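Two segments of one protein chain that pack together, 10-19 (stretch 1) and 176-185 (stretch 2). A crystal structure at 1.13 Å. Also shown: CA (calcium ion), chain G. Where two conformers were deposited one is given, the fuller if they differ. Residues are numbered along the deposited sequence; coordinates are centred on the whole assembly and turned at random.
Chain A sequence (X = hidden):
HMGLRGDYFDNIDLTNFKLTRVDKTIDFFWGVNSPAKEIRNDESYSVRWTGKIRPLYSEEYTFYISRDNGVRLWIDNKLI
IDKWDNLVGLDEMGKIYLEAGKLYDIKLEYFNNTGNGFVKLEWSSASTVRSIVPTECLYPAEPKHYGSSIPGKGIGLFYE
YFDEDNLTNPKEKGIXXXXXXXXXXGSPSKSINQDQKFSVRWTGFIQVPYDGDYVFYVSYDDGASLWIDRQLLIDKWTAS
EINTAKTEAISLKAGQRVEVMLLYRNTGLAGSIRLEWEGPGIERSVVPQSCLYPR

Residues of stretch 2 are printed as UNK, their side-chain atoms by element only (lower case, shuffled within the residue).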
ATOM      1  N   ASP A  10       0.660   2.479   2.442  1.00  7.29           N
ATOM      2  CA  ASP A  10       0.434   1.812   3.714  1.00  7.33           C
ATOM      3  C   ASP A  10       0.451   0.296   3.612  1.00  6.75           C
ATOM      4  O   ASP A  10       0.340  -0.358   4.626  1.00  8.38           O
ATOM      5  CB  ASP A  10      -0.912   2.243   4.339  1.00  9.02           C
ATOM      6  CG  ASP A  10      -0.808   2.823   5.756  1.00 10.51           C
ATOM      7  OD1 ASP A  10       0.244   3.001   6.291  1.00  9.87           O
ATOM      8  OD2 ASP A  10      -1.878   3.298   6.285  1.00 13.03           O
ATOM      9  N   ASN A  11       0.535  -0.264   2.414  1.00  6.87           N
ATOM     10  CA  ASN A  11       0.529  -1.713   2.194  1.00  6.49           C
ATOM     11  C   ASN A  11       1.828  -2.157   1.530  1.00  6.26           C
ATOM     12  O   ASN A  11       2.628  -1.322   1.080  1.00  7.14           O
ATOM     13  CB  ASN A  11      -0.671  -2.082   1.292  1.00  6.15           C
ATOM     14  CG  ASN A  11      -1.975  -1.780   1.971  1.00  6.04           C
ATOM     15  OD1 ASN A  11      -2.129  -2.008   3.168  1.00  6.46           O
ATOM     16  ND2 ASN A  11      -2.953  -1.367   1.182  1.00  7.31           N
ATOM     17  N   ILE A  12       2.032  -3.463   1.389  1.00  6.11           N
ATOM     18  CA  ILE A  12       3.262  -3.992   0.753  1.00  6.09           C
ATOM     19  C   ILE A  12       3.289  -3.838  -0.757  1.00  6.09           C
ATOM     20  O   ILE A  12       4.334  -4.071  -1.355  1.00  7.14           O
ATOM     21  CB  ILE A  12       3.504  -5.474   1.083  1.00  6.34           C
ATOM     22  CG1 ILE A  12       2.427  -6.403   0.529  1.00  6.70           C
ATOM     23  CG2 ILE A  12       3.662  -5.665   2.598  1.00  7.13           C
ATOM     24  CD1 ILE A  12       2.892  -7.826   0.365  1.00  8.00           C
ATOM     25  N   ASP A  13       2.170  -3.463  -1.375  1.00  6.61           N
ATOM     26  CA  ASP A  13       1.973  -3.621  -2.827  1.00  6.87           C
ATOM     27  C   ASP A  13       1.643  -2.306  -3.503  1.00  6.68           C
ATOM     28  O   ASP A  13       0.911  -2.301  -4.500  1.00  7.71           O
ATOM     29  CB  ASP A  13       0.858  -4.652  -3.066  1.00  7.22           C
ATOM     30  CG  ASP A  13      -0.508  -4.211  -2.540  1.00  7.10           C
ATOM     31  OD1 ASP A  13      -0.540  -3.213  -1.765  1.00  7.31           O
ATOM     32  OD2 ASP A  13      -1.495  -4.872  -2.902  1.00  9.36           O
ATOM     33  N   LEU A  14       2.149  -1.196  -2.986  1.00  6.70           N
ATOM     34  CA  LEU A  14       1.992   0.105  -3.675  1.00  6.92           C
ATOM     35  C   LEU A  14       0.519   0.473  -3.795  1.00  7.00           C
ATOM     36  O   LEU A  14       0.091   1.091  -4.784  1.00  8.30           O
ATOM     37  CB  LEU A  14       2.740   0.131  -5.004  1.00  7.52           C
ATOM     38  CG  LEU A  14       4.226  -0.230  -4.901  1.00  8.34           C
ATOM     39  CD1 LEU A  14       4.761  -0.579  -6.278  1.00  9.92           C
ATOM     40  CD2 LEU A  14       5.022   0.868  -4.237  1.00  8.55           C
ATOM     41  N   THR A  15      -0.254   0.131  -2.762  1.00  7.28           N
ATOM     42  CA  THR A  15      -1.628   0.544  -2.634  1.00  8.08           C
ATOM     43  C   THR A  15      -1.825   1.249  -1.284  1.00  7.63           C
ATOM     44  O   THR A  15      -1.103   1.024  -0.320  1.00  7.89           O
ATOM     45  CB  THR A  15      -2.611  -0.602  -2.786  1.00  8.12           C
ATOM     46  OG1 THR A  15      -2.526  -1.497  -1.681  1.00  7.72           O
ATOM     47  CG2 THR A  15      -2.467  -1.302  -4.108  1.00  8.28           C
ATOM     48  N   ASN A  16      -2.863   2.096  -1.280  1.00  8.70           N
ATOM     49  CA  ASN A  16      -3.276   2.901  -0.133  1.00  9.38           C
ATOM     50  C   ASN A  16      -2.254   3.988   0.184  1.00  9.00           C
ATOM     51  O   ASN A  16      -1.512   3.939   1.170  1.00  8.99           O
ATOM     52  CB  ASN A  16      -3.664   2.060   1.081  1.00  9.48           C
ATOM     53  CG  ASN A  16      -4.528   2.829   2.011  1.00 11.73           C
ATOM     54  OD1 ASN A  16      -5.062   3.891   1.648  1.00 16.25           O
ATOM     55  ND2 ASN A  16      -4.767   2.278   3.165  1.00 12.69           N
ATOM     56  N   PHE A  17      -2.200   4.975  -0.696  1.00  9.68           N
ATOM     57  CA  PHE A  17      -1.322   6.122  -0.584  1.00  9.37           C
ATOM     58  C   PHE A  17      -1.575   6.923   0.676  1.00  9.97           C
ATOM     59  O   PHE A  17      -2.735   7.231   0.985  1.00 12.18           O
ATOM     60  CB  PHE A  17      -1.563   7.011  -1.812  1.00  9.90           C
ATOM     61  CG  PHE A  17      -0.853   8.326  -1.741  1.00 10.26           C
ATOM     62  CD1 PHE A  17       0.472   8.456  -2.123  1.00 10.01           C
ATOM     63  CD2 PHE A  17      -1.519   9.448  -1.310  1.00 10.97           C
ATOM     64  CE1 PHE A  17       1.120   9.696  -2.070  1.00 10.67           C
ATOM     65  CE2 PHE A  17      -0.873  10.670  -1.205  1.00 11.61           C
ATOM     66  CZ  PHE A  17       0.429  10.799  -1.619  1.00 10.97           C
ATOM     67  N   LYS A  18      -0.499   7.249   1.392  1.00  9.34           N
ATOM     68  CA  LYS A  18      -0.592   8.093   2.556  1.00  9.81           C
ATOM     69  C   LYS A  18       0.223   9.377   2.546  1.00 10.40           C
ATOM     70  O   LYS A  18      -0.100  10.295   3.313  1.00 12.79           O
ATOM     71  CB  LYS A  18      -0.260   7.313   3.823  1.00 12.50           C
ATOM     72  CG  LYS A  18      -1.192   6.124   4.087  1.00 13.40           C
ATOM     73  CD  LYS A  18      -2.652   6.542   4.398  1.00 17.53           C
ATOM     74  CE  LYS A  18      -3.595   5.350   4.612  1.00 20.36           C
ATOM     75  NZ  LYS A  18      -5.031   5.710   4.894  1.00 24.59           N
ATOM     76  N   LEU A  19       1.266   9.476   1.729  1.00  9.89           N
ATOM     77  CA  LEU A  19       2.179  10.632   1.835  1.00 10.35           C
ATOM     78  C   LEU A  19       3.038  10.717   0.622  1.00  9.37           C
ATOM     79  O   LEU A  19       3.554   9.684   0.125  1.00  9.70           O
ATOM     80  CB  LEU A  19       3.091  10.480   3.038  1.00 11.56           C
ATOM     81  CG  LEU A  19       4.155  11.540   3.263  1.00 13.16           C
ATOM     82  CD1 LEU A  19       3.527  12.846   3.710  1.00 15.38           C
ATOM     83  CD2 LEU A  19       5.156  11.031   4.284  1.00 14.06           C
ATOM     84  N   UNK A 176     -10.301   3.129  11.071  1.00  7.29           N
ATOM     85  CA  UNK A 176      -9.565   2.945   9.808  1.00  7.16           C
ATOM     86  C   UNK A 176     -10.242   3.762   8.719  1.00  6.63           C
ATOM     87  O   UNK A 176     -11.440   3.669   8.532  1.00  7.48           O
ATOM     88  c   UNK A 176      -9.533   1.452   9.401  1.00  7.44           C
ATOM     89  o   UNK A 176      -7.318   1.257  10.200  1.00  7.90           O
ATOM     90  c   UNK A 176      -8.415   0.677  10.066  1.00  7.05           C
ATOM     91  o   UNK A 176      -8.634  -0.501  10.456  1.00  6.71           O
ATOM     92  N   UNK A 177      -9.447   4.588   8.041  1.00  6.91           N
ATOM     93  CA  UNK A 177      -9.967   5.513   7.048  0.51  7.14           C
ATOM     94  C   UNK A 177     -10.728   4.834   5.912  1.00  6.66           C
ATOM     95  O   UNK A 177     -11.768   5.320   5.460  1.00  6.70           O
ATOM     96  c   UNK A 177      -8.782   6.303   6.507  0.51  8.64           C
ATOM     97  o   UNK A 177      -8.237   7.081   7.562  0.51 12.72           O
ATOM     98  N   UNK A 178     -10.109   3.767   5.407  1.00  6.93           N
ATOM     99  CA  UNK A 178     -10.650   2.913   4.374  1.00  7.22           C
ATOM    100  C   UNK A 178     -10.305   1.461   4.668  1.00  6.93           C
ATOM    101  O   UNK A 178      -9.429   1.209   5.485  1.00  8.76           O
ATOM    102  c   UNK A 178      -8.648   3.176   2.848  1.00  9.31           C
ATOM    103  c   UNK A 178     -10.153   3.287   2.953  1.00  8.46           C
ATOM    104  c   UNK A 178     -10.638   4.632   2.514  1.00  8.64           C
ATOM    105  N   UNK A 179     -10.989   0.540   4.006  1.00  6.75           N
ATOM    106  CA  UNK A 179     -10.634  -0.858   4.107  1.00  6.82           C
ATOM    107  C   UNK A 179      -9.902  -1.229   2.809  1.00  6.33           C
ATOM    108  O   UNK A 179     -10.503  -1.615   1.826  1.00  6.83           O
ATOM    109  c   UNK A 179     -12.103  -0.847   6.724  1.00 10.30           C
ATOM    110  c   UNK A 179     -11.832  -1.752   4.365  1.00  7.82           C
ATOM    111  c   UNK A 179     -12.769  -1.211   5.441  1.00  9.31           C
ATOM    112  c   UNK A 179     -11.348  -3.187   4.661  1.00  8.03           C
ATOM    113  N   UNK A 180      -8.583  -1.075   2.857  1.00  6.44           N
ATOM    114  CA  UNK A 180      -7.733  -1.309   1.683  1.00  6.95           C
ATOM    115  C   UNK A 180      -6.394  -1.789   2.196  1.00  6.65           C
ATOM    116  O   UNK A 180      -5.458  -0.994   2.300  1.00  8.38           O
ATOM    117  c   UNK A 180      -7.605  -0.018   0.890  1.00  8.33           C
ATOM    118  o   UNK A 180      -6.758  -1.328  -0.872  1.00 13.97           O
ATOM    119  o   UNK A 180      -6.447   0.824  -0.992  1.00 12.04           O
ATOM    120  c   UNK A 180      -6.872  -0.192  -0.403  1.00 10.95           C
ATOM    121  N   UNK A 181      -6.314  -3.061   2.557  1.00  6.31           N
ATOM    122  CA  UNK A 181      -5.174  -3.593   3.291  1.00  6.50           C
ATOM    123  C   UNK A 181      -4.494  -4.743   2.564  1.00  6.12           C
ATOM    124  O   UNK A 181      -5.143  -5.648   2.034  1.00  6.53           O
ATOM    125  c   UNK A 181      -6.005  -3.079   5.639  1.00  6.88           C
ATOM    126  c   UNK A 181      -6.665  -1.101   7.461  1.00  9.06           C
ATOM    127  c   UNK A 181      -5.031  -2.391   6.314  1.00  7.70           C
ATOM    128  c   UNK A 181      -7.329  -2.764   5.867  1.00  7.21           C
ATOM    129  c   UNK A 181      -5.629  -4.150   4.644  1.00  6.72           C
ATOM    130  c   UNK A 181      -7.656  -1.750   6.752  1.00  8.26           C
ATOM    131  c   UNK A 181      -5.355  -1.450   7.248  1.00  8.33           C
ATOM    132  N   UNK A 182      -3.158  -4.736   2.597  1.00  5.90           N
ATOM    133  CA  UNK A 182      -2.356  -5.866   2.181  1.00  6.03           C
ATOM    134  C   UNK A 182      -1.120  -5.818   3.046  1.00  6.10           C
ATOM    135  O   UNK A 182      -0.213  -5.014   2.809  1.00  6.74           O
ATOM    136  c   UNK A 182      -1.227  -7.049   0.266  1.00  6.95           C
ATOM    137  c   UNK A 182      -2.053  -5.840   0.698  1.00  6.65           C
ATOM    138  n   UNK A 182      -1.019  -7.189  -1.023  1.00  7.95           N
ATOM    139  o   UNK A 182      -0.778  -7.824   1.107  1.00  6.76           O
ATOM    140  N   UNK A 183      -1.126  -6.635   4.097  1.00  6.15           N
ATOM    141  CA  UNK A 183      -0.073  -6.621   5.088  1.00  6.86           C
ATOM    142  C   UNK A 183       1.070  -7.582   4.735  1.00  6.26           C
ATOM    143  O   UNK A 183       2.012  -7.681   5.519  1.00  6.62           O
ATOM    144  c   UNK A 183      -3.800  -5.474   7.661  1.00  6.73           C
ATOM    145  c   UNK A 183      -3.122  -6.526   7.012  1.00  6.67           C
ATOM    146  c   UNK A 183      -1.610  -4.999   7.671  1.00  7.14           C
ATOM    147  c   UNK A 183      -0.602  -7.023   6.464  1.00  7.25           C
ATOM    148  c   UNK A 183      -5.197  -5.507   7.894  1.00  7.30           C
ATOM    149  c   UNK A 183      -5.871  -6.579   7.394  1.00  7.70           C
ATOM    150  n   UNK A 183      -2.869  -4.542   8.028  1.00  7.30           N
ATOM    151  c   UNK A 183      -5.233  -7.616   6.724  1.00  7.97           C
ATOM    152  c   UNK A 183      -1.724  -6.187   7.015  1.00  7.04           C
ATOM    153  c   UNK A 183      -3.861  -7.621   6.555  1.00  7.24           C
ATOM    154  N   UNK A 184       0.982  -8.319   3.631  1.00  6.45           N
ATOM    155  CA  UNK A 184       1.900  -9.442   3.460  1.00  6.49           C
ATOM    156  C   UNK A 184       1.723 -10.386   4.617  1.00  6.22           C
ATOM    157  O   UNK A 184       0.601 -10.816   4.906  1.00  6.89           O
ATOM    158  N   UNK A 185       2.803 -10.719   5.291  1.00  6.45           N
ATOM    159  CA  UNK A 185       2.761 -11.592   6.451  1.00  6.70           C
ATOM    160  C   UNK A 185       2.770 -10.794   7.764  1.00  6.70           C
ATOM    161  O   UNK A 185       2.842 -11.390   8.853  1.00  7.87           O
ATOM    162  c   UNK A 185       3.573 -13.617   5.253  1.00  8.98           C
ATOM    163  c   UNK A 185       5.235 -12.094   6.382  1.00  9.15           C
ATOM    164  c   UNK A 185       3.846 -12.691   6.411  1.00  7.65           C
TER
HETATM  165 CA    CA G 406       0.880  -1.491   6.670  1.00  7.31          CA
HETATM  166  O   HOH W   1       1.647   0.711   7.137  1.00  8.32           O
HETATM  167  O   HOH W   2      -0.678  -2.900   5.390  1.00  8.63           O
HETATM  168  O   HOH W   3      -6.654   3.064   5.656  1.00 16.29           O
HETATM  169  O   HOH W   4      -7.234   3.303  -0.502  1.00 19.13           O
HETATM  170  O   HOH W   5      -1.320  -0.471   7.203  1.00 11.37           O

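Position 176 carries four side-chain atoms, two carbons with two oxygens on the second, a carboxylate that does not reach stretch 1. Of this outline only aspartate has the right chemistry, and the residue is Asp176. Position 177 has one carbon and one oxygen, and the carbon lies 4.1 Å from NZ of Lys18. This is the short hydroxyl side chain of serine, and the approach is a loose contact made by CB of Ser177 with the end of a long side chain.

At 178 there are three carbons, forked at the first, and one branch approaches Asn16. This is valine: CG2 of Val178 lies 3.8 Å from OD1 of Asn16. Position 179 has four carbons, also forked at the first but with one arm two carbons long, which defines isoleucine. The CA-to-CB bond of Ile179 points away from stretch 1, and its side chain makes no contact there.

Position 180 has two carbons and two terminal oxygens; its CA-to-CB bond points toward stretch 1, and one oxygen lies 3.7 Å from CB of Asn16. It is again an aspartate, and that oxygen is OD2 of Asp180. Water 4 donates hydrogen bonds both to this OD2 (2.6 Å) and to OD1 of Asn16 (3.1 Å), bridging the two side chains. The backbone of Asp180 also takes part: ND2 of Asn11 donates to its O at 2.8 Å in a nearly linear hydrogen bond.

One carbon followed by a six-carbon ring without a hydroxyl marks 181 as phenylalanine. The CA-to-CB bond of Phe181 points away, yet OD1 of Asn11 lies 3.4 Å from its CA.

At position 182 the CA-to-CB bond points toward stretch 1, and the side chain has two carbons, the second bearing one oxygen and one nitrogen; the nitrogen lies 3.0 Å from OD2 of Asp13. The amide identifies asparagine, and the nitrogen, ND2 of Asn182, donates a hydrogen bond to that carboxylate oxygen. The oxygen, OD1, accepts from N of residue 184 at 3.1 Å, so both ends of the amide are used.

Nine side-chain ring atoms, eight carbons and one nitrogen in fused five- and six-membered rings, follow a single carbon at 183. This is tryptophan; the CA-to-CB bond of Trp183 points away, and its backbone C lies 3.9 Å from CG2 of Ile12.

Position 184 has no side-chain atoms and is glycine. The CA of Gly184 lies 3.6 Å from CD1 of Ile12, and an ideal CB would sit only 3.2 Å from that methyl; the positive phi of 58° also favours glycine. At 185, three carbons forked at the first give valine; the CA-to-CB bond of Val185 points away and the residue makes no contact.

The contact is built round Asn11 and Asn182; the side chain of Asn11 behaves like a peptide group toward the strand. Its ND2 donates to O of Asp180, while its OD1 accepts from N of Asn182 at 3.0 Å. The main chain continues the pairing, with N of Ile12 donating to O of Asn182 at 3.1 Å. ND2 of Asn11 also donates to OG1 of Thr15 (2.9 Å), tying the amide to its own loop.

Stretch 2 176-185: DSVIDFNWGV
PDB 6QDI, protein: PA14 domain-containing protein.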